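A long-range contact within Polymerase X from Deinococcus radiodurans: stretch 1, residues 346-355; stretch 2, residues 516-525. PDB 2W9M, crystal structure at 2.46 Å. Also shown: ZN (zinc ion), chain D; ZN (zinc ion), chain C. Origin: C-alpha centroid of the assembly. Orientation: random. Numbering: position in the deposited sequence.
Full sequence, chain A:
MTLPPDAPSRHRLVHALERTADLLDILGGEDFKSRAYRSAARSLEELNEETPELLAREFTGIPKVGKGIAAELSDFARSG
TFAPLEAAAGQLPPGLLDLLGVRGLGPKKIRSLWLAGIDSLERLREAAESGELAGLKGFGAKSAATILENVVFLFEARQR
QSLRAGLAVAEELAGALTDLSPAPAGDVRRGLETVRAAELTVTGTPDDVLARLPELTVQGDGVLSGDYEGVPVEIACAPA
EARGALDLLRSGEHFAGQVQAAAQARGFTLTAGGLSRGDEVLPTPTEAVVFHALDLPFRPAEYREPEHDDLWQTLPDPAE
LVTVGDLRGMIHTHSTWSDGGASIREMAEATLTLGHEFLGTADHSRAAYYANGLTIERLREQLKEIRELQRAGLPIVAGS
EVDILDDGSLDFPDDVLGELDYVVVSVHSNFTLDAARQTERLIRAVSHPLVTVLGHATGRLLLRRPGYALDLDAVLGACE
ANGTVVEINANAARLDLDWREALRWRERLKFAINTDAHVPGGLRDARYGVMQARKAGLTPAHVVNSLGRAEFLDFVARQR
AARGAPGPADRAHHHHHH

Stretch 1, residues 346-355: EMAEATLTLG
Stretch 2 516-525: DAHVPGGLRD

Stretch 1 is the C-terminal part of an α-helix that begins earlier in the chain, with phi/psi near -60/-45 from Glu346 to Ala350. Stretch 2 opens as an irregular loop and continues into a 3-10 segment from Pro520 to Arg524. Residue numbers rise together along the pairing: Met347 lies nearest Pro520 (CA to CA 5.4 Å), Thr351 nearest Leu523 (CA to CA 6.9 Å) and Leu354 nearest Arg524 (CA to CA 8.0 Å), so the segments diverge as both chains advance. Together they bury 413 Å².

No hydrogen bond crosses the contact, which is held by apolar packing. Leu523 is its centre. Its CA-to-CB bond points toward the helix, and its mt rotamer (chi1 -63°, chi2 167°) carries CD1 to 3.7 Å from Ala350 CB, 3.5 Å from Thr351 CG2 and 3.8 Å from Met347 O. Leu354, also mt (-76°, 167°), points toward stretch 2 and places CD1 3.5 Å from Leu523 CB. The small methyl of Ala350 faces stretch 2 directly and also meets the ring of Pro520, CB to CB 4.1 Å.

Met347 leaves the helix sideways, but its mmm rotamer (-63°, -71°, -71°) brings the end of the chain nearer stretch 2. The sulfur lies against the Val519-Pro520 peptide, with SD 3.7 Å from Val519 C and 3.5 Å from Pro520 N, and 4.0 Å from Pro520 CD. Beyond it, Met347 CE reaches Ala517 CB at 3.8 Å and Leu523 CD2 at 4.4 Å. One flexible side chain thus touches both the loop and the 3-10 segment.

The charged residue at the far end contributes through its guanidinium group. Arg524 starts sideways (chi1 -44°, chi2 -159°, chi3 99°, chi4 -85°), and its end approaches Leu354, whose CD2 lies 3.4 Å from Arg524 NE and oblique to the guanidinium.

Backbone hydrogen bonds define each segment. In the helix, Ala350 N donates to Glu346 O (2.9 Å) and Thr353 N to Glu349 O (3.1 Å). Gly355, at phi/psi 106/11, is the first residue to leave helical angles and forms a Schellman motif, with its N 3.1 Å from Leu352 O; a CB at these angles would be jammed against the preceding carbonyl. In stretch 2, i to i+3 bonds link Gly522 N to Val519 O (2.7 Å), Leu523 N to Pro520 O (3.1 Å) and Arg524 N to Gly521 O (3.1 Å). Val519 is extended (-159/150), whereas Pro520 (-54/-41, C-gamma exo) begins the turn. Gly522 has no room for a CB, which would fall 2.8 Å from Val519 O.

Metal binding occupies the start of stretch 2, where the CA-to-CB bond of His518 points away from the helix and Asp516 is out of its reach. Asp516 (57/36, chi1 -158°) places OD1 2.4 Å from ZN of chain D, and His518 (chi1 -76°, chi2 74°) places NE2 2.1 Å from ZN of chain C; elsewhere in the structure each ion has further ligands. His518 ND1 makes a weak hydrogen bond to Asp516 O at 2.9 Å.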

ATOM      1  N   GLU A 346     -10.148  -8.949 -16.763  1.00 24.64           N
ATOM      2  CA  GLU A 346      -9.013  -9.624 -16.137  1.00 39.30           C
ATOM      3  C   GLU A 346      -9.034  -9.409 -14.623  1.00 38.48           C
ATOM      4  O   GLU A 346      -8.811 -10.341 -13.851  1.00 27.51           O
ATOM      5  CB  GLU A 346      -7.685  -9.132 -16.721  1.00 37.20           C
ATOM      6  CG  GLU A 346      -7.607  -9.165 -18.242  1.00 58.70           C
ATOM      7  CD  GLU A 346      -6.262  -8.687 -18.777  1.00 71.86           C
ATOM      8  OE1 GLU A 346      -6.230  -7.651 -19.479  1.00 52.69           O
ATOM      9  OE2 GLU A 346      -5.237  -9.344 -18.491  1.00 72.94           O
ATOM     10  N   MET A 347      -9.309  -8.175 -14.206  1.00 30.21           N
ATOM     11  CA  MET A 347      -9.391  -7.842 -12.785  1.00 27.49           C
ATOM     12  C   MET A 347     -10.532  -8.590 -12.096  1.00 33.48           C
ATOM     13  O   MET A 347     -10.340  -9.165 -11.027  1.00 38.07           O
ATOM     14  CB  MET A 347      -9.534  -6.330 -12.580  1.00 24.74           C
ATOM     15  CG  MET A 347      -8.338  -5.522 -13.073  1.00 29.33           C
ATOM     16  SD  MET A 347      -6.878  -5.729 -12.027  1.00 41.08           S
ATOM     17  CE  MET A 347      -7.384  -4.838 -10.564  1.00 21.18           C
ATOM     18  N   ALA A 348     -11.712  -8.596 -12.709  1.00 29.25           N
ATOM     19  CA  ALA A 348     -12.852  -9.320 -12.146  1.00 26.24           C
ATOM     20  C   ALA A 348     -12.577 -10.819 -12.026  1.00 29.20           C
ATOM     21  O   ALA A 348     -12.811 -11.415 -10.976  1.00 35.39           O
ATOM     22  CB  ALA A 348     -14.110  -9.067 -12.964  1.00 29.73           C
ATOM     23  N   GLU A 349     -12.090 -11.426 -13.105  1.00 30.85           N
ATOM     24  CA  GLU A 349     -11.672 -12.827 -13.075  1.00 35.29           C
ATOM     25  C   GLU A 349     -10.662 -13.060 -11.959  1.00 29.32           C
ATOM     26  O   GLU A 349     -10.727 -14.061 -11.252  1.00 42.12           O
ATOM     27  CB  GLU A 349     -11.046 -13.252 -14.410  1.00 43.79           C
ATOM     28  CG  GLU A 349     -11.951 -14.061 -15.328  1.00 45.26           C
ATOM     29  CD  GLU A 349     -12.577 -13.226 -16.429  1.00 75.46           C
ATOM     30  OE1 GLU A 349     -12.173 -13.388 -17.604  1.00 75.22           O
ATOM     31  OE2 GLU A 349     -13.465 -12.402 -16.121  1.00 78.79           O
ATOM     32  N   ALA A 350      -9.726 -12.128 -11.810  1.00 31.18           N
ATOM     33  CA  ALA A 350      -8.693 -12.238 -10.787  1.00 35.46           C
ATOM     34  C   ALA A 350      -9.277 -12.264  -9.371  1.00 42.92           C
ATOM     35  O   ALA A 350      -8.846 -13.065  -8.537  1.00 40.66           O
ATOM     36  CB  ALA A 350      -7.674 -11.113 -10.928  1.00 25.49           C
ATOM     37  N   THR A 351     -10.255 -11.399  -9.093  1.00 29.50           N
ATOM     38  CA  THR A 351     -10.806 -11.338  -7.738  1.00 32.89           C
ATOM     39  C   THR A 351     -11.606 -12.595  -7.416  1.00 33.78           C
ATOM     40  O   THR A 351     -11.784 -12.941  -6.251  1.00 38.90           O
ATOM     41  CB  THR A 351     -11.680 -10.082  -7.485  1.00 27.93           C
ATOM     42  OG1 THR A 351     -13.064 -10.416  -7.606  1.00 37.73           O
ATOM     43  CG2 THR A 351     -11.339  -8.965  -8.445  1.00 26.08           C
ATOM     44  N   LEU A 352     -12.076 -13.279  -8.454  1.00 38.17           N
ATOM     45  CA  LEU A 352     -12.823 -14.519  -8.275  1.00 30.11           C
ATOM     46  C   LEU A 352     -11.905 -15.702  -7.973  1.00 34.81           C
ATOM     47  O   LEU A 352     -12.217 -16.527  -7.117  1.00 34.18           O
ATOM     48  CB  LEU A 352     -13.689 -14.822  -9.498  1.00 35.28           C
ATOM     49  CG  LEU A 352     -15.005 -14.051  -9.643  1.00 43.60           C
ATOM     50  CD1 LEU A 352     -15.777 -14.538 -10.857  1.00 23.73           C
ATOM     51  CD2 LEU A 352     -15.851 -14.195  -8.395  1.00 36.19           C
ATOM     52  N   THR A 353     -10.774 -15.789  -8.670  1.00 34.02           N
ATOM     53  CA  THR A 353      -9.857 -16.908  -8.449  1.00 40.25           C
ATOM     54  C   THR A 353      -9.028 -16.723  -7.176  1.00 44.90           C
ATOM     55  O   THR A 353      -8.312 -17.634  -6.759  1.00 37.63           O
ATOM     56  CB  THR A 353      -8.926 -17.181  -9.663  1.00 41.85           C
ATOM     57  OG1 THR A 353      -7.681 -16.492  -9.496  1.00 35.48           O
ATOM     58  CG2 THR A 353      -9.586 -16.758 -10.970  1.00 32.63           C
ATOM     59  N   LEU A 354      -9.131 -15.544  -6.565  1.00 40.89           N
ATOM     60  CA  LEU A 354      -8.483 -15.289  -5.282  1.00 34.66           C
ATOM     61  C   LEU A 354      -9.434 -15.613  -4.135  1.00 44.56           C
ATOM     62  O   LEU A 354      -9.033 -15.631  -2.970  1.00 37.22           O
ATOM     63  CB  LEU A 354      -8.001 -13.842  -5.185  1.00 27.78           C
ATOM     64  CG  LEU A 354      -6.736 -13.524  -5.979  1.00 41.59           C
ATOM     65  CD1 LEU A 354      -6.521 -12.024  -6.077  1.00 38.47           C
ATOM     66  CD2 LEU A 354      -5.534 -14.203  -5.346  1.00 37.30           C
ATOM     67  N   GLY A 355     -10.696 -15.857  -4.473  1.00 36.06           N
ATOM     68  CA  GLY A 355     -11.669 -16.326  -3.502  1.00 27.27           C
ATOM     69  C   GLY A 355     -12.687 -15.301  -3.045  1.00 37.12           C
ATOM     70  O   GLY A 355     -13.417 -15.534  -2.085  1.00 42.54           O
ATOM     71  N   ASP A 516      -6.632  -0.897  -3.780  1.00 23.96           N
ATOM     72  CA  ASP A 516      -6.240   0.122  -4.748  1.00 19.33           C
ATOM     73  C   ASP A 516      -5.392  -0.503  -5.854  1.00 18.93           C
ATOM     74  O   ASP A 516      -4.456   0.117  -6.361  1.00 24.48           O
ATOM     75  CB  ASP A 516      -5.469   1.250  -4.057  1.00 27.12           C
ATOM     76  CG  ASP A 516      -5.492   2.545  -4.851  1.00 25.58           C
ATOM     77  OD1 ASP A 516      -5.995   2.531  -5.991  1.00 29.02           O
ATOM     78  OD2 ASP A 516      -5.007   3.577  -4.338  1.00 33.35           O
ATOM     79  N   ALA A 517      -5.728  -1.736  -6.222  1.00 21.41           N
ATOM     80  CA  ALA A 517      -4.966  -2.491  -7.218  1.00 26.94           C
ATOM     81  C   ALA A 517      -4.916  -1.821  -8.594  1.00 23.91           C
ATOM     82  O   ALA A 517      -5.948  -1.482  -9.171  1.00 27.14           O
ATOM     83  CB  ALA A 517      -5.522  -3.908  -7.345  1.00 18.23           C
ATOM     84  N   HIS A 518      -3.708  -1.639  -9.116  1.00 22.58           N
ATOM     85  CA  HIS A 518      -3.530  -1.130 -10.470  1.00 35.34           C
ATOM     86  C   HIS A 518      -3.161  -2.263 -11.427  1.00 20.60           C
ATOM     87  O   HIS A 518      -2.914  -2.046 -12.610  1.00 25.99           O
ATOM     88  CB  HIS A 518      -2.464  -0.039 -10.486  1.00 26.23           C
ATOM     89  CG  HIS A 518      -2.943   1.268  -9.941  1.00 23.23           C
ATOM     90  ND1 HIS A 518      -3.149   1.479  -8.596  1.00 29.99           N
ATOM     91  CD2 HIS A 518      -3.272   2.425 -10.560  1.00 21.63           C
ATOM     92  CE1 HIS A 518      -3.578   2.715  -8.409  1.00 28.14           C
ATOM     93  NE2 HIS A 518      -3.665   3.308  -9.586  1.00 30.74           N
ATOM     94  N   VAL A 519      -3.157  -3.473 -10.888  1.00 30.55           N
ATOM     95  CA  VAL A 519      -2.702  -4.660 -11.585  1.00 25.78           C
ATOM     96  C   VAL A 519      -3.330  -5.853 -10.864  1.00 29.17           C
ATOM     97  O   VAL A 519      -3.597  -5.775  -9.671  1.00 23.00           O
ATOM     98  CB  VAL A 519      -1.155  -4.729 -11.553  1.00 32.26           C
ATOM     99  CG1 VAL A 519      -0.660  -6.111 -11.146  1.00 32.03           C
ATOM    100  CG2 VAL A 519      -0.574  -4.288 -12.889  1.00 23.79           C
ATOM    101  N   PRO A 520      -3.594  -6.953 -11.587  1.00 30.95           N
ATOM    102  CA  PRO A 520      -4.289  -8.096 -10.977  1.00 33.36           C
ATOM    103  C   PRO A 520      -3.605  -8.603  -9.700  1.00 29.40           C
ATOM    104  O   PRO A 520      -4.275  -8.935  -8.723  1.00 32.50           O
ATOM    105  CB  PRO A 520      -4.236  -9.167 -12.074  1.00 31.19           C
ATOM    106  CG  PRO A 520      -4.057  -8.411 -13.334  1.00 24.24           C
ATOM    107  CD  PRO A 520      -3.242  -7.205 -12.994  1.00 22.72           C
ATOM    108  N   GLY A 521      -2.279  -8.657  -9.710  1.00 28.49           N
ATOM    109  CA  GLY A 521      -1.539  -9.107  -8.547  1.00 26.03           C
ATOM    110  C   GLY A 521      -1.697  -8.156  -7.378  1.00 35.78           C
ATOM    111  O   GLY A 521      -1.423  -8.516  -6.235  1.00 40.26           O
ATOM    112  N   GLY A 522      -2.140  -6.938  -7.668  1.00 24.27           N
ATOM    113  CA  GLY A 522      -2.350  -5.930  -6.645  1.00 22.79           C
ATOM    114  C   GLY A 522      -3.460  -6.308  -5.682  1.00 32.68           C
ATOM    115  O   GLY A 522      -3.548  -5.771  -4.578  1.00 31.14           O
ATOM    116  N   LEU A 523      -4.308  -7.242  -6.102  1.00 24.67           N
ATOM    117  CA  LEU A 523      -5.422  -7.699  -5.277  1.00 30.51           C
ATOM    118  C   LEU A 523      -4.931  -8.537  -4.102  1.00 23.27           C
ATOM    119  O   LEU A 523      -5.647  -8.724  -3.120  1.00 39.01           O
ATOM    120  CB  LEU A 523      -6.423  -8.499  -6.118  1.00 26.13           C
ATOM    121  CG  LEU A 523      -7.125  -7.725  -7.241  1.00 28.32           C
ATOM    122  CD1 LEU A 523      -7.833  -8.672  -8.196  1.00 28.49           C
ATOM    123  CD2 LEU A 523      -8.101  -6.704  -6.673  1.00 28.41           C
ATOM    124  N   ARG A 524      -3.702  -9.034  -4.205  1.00 29.43           N
ATOM    125  CA  ARG A 524      -3.101  -9.814  -3.126  1.00 35.09           C
ATOM    126  C   ARG A 524      -2.513  -8.910  -2.039  1.00 31.02           C
ATOM    127  O   ARG A 524      -1.941  -9.394  -1.064  1.00 32.63           O
ATOM    128  CB  ARG A 524      -2.018 -10.761  -3.662  1.00 28.22           C
ATOM    129  CG  ARG A 524      -2.391 -11.505  -4.932  1.00 35.09           C
ATOM    130  CD  ARG A 524      -1.534 -12.749  -5.121  1.00 41.83           C
ATOM    131  NE  ARG A 524      -2.228 -13.962  -4.690  1.00 81.66           N
ATOM    132  CZ  ARG A 524      -2.255 -14.420  -3.439  1.00 89.11           C
ATOM    133  NH1 ARG A 524      -1.624 -13.767  -2.472  1.00 79.47           N
ATOM    134  NH2 ARG A 524      -2.918 -15.534  -3.154  1.00 72.76           N
ATOM    135  N   ASP A 525      -2.653  -7.599  -2.212  1.00 28.12           N
ATOM    136  CA  ASP A 525      -2.191  -6.650  -1.208  1.00 29.01           C
ATOM    137  C   ASP A 525      -3.154  -6.604  -0.026  1.00 27.66           C
ATOM    138  O   ASP A 525      -2.797  -6.136   1.054  1.00 24.51           O
ATOM    139  CB  ASP A 525      -2.023  -5.253  -1.811  1.00 24.41           C
ATOM    140  CG  ASP A 525      -0.782  -5.138  -2.679  1.00 44.81           C
ATOM    141  OD1 ASP A 525      -0.545  -4.048  -3.242  1.00 44.44           O
ATOM    142  OD2 ASP A 525      -0.044  -6.142  -2.803  1.00 45.91           O
TER
HETATM  143 ZN    ZN D1566      -6.946   4.702  -6.383  1.00 24.88          ZN
HETATM  144 ZN    ZN C1565      -3.983   5.324 -10.052  1.00 34.74          ZN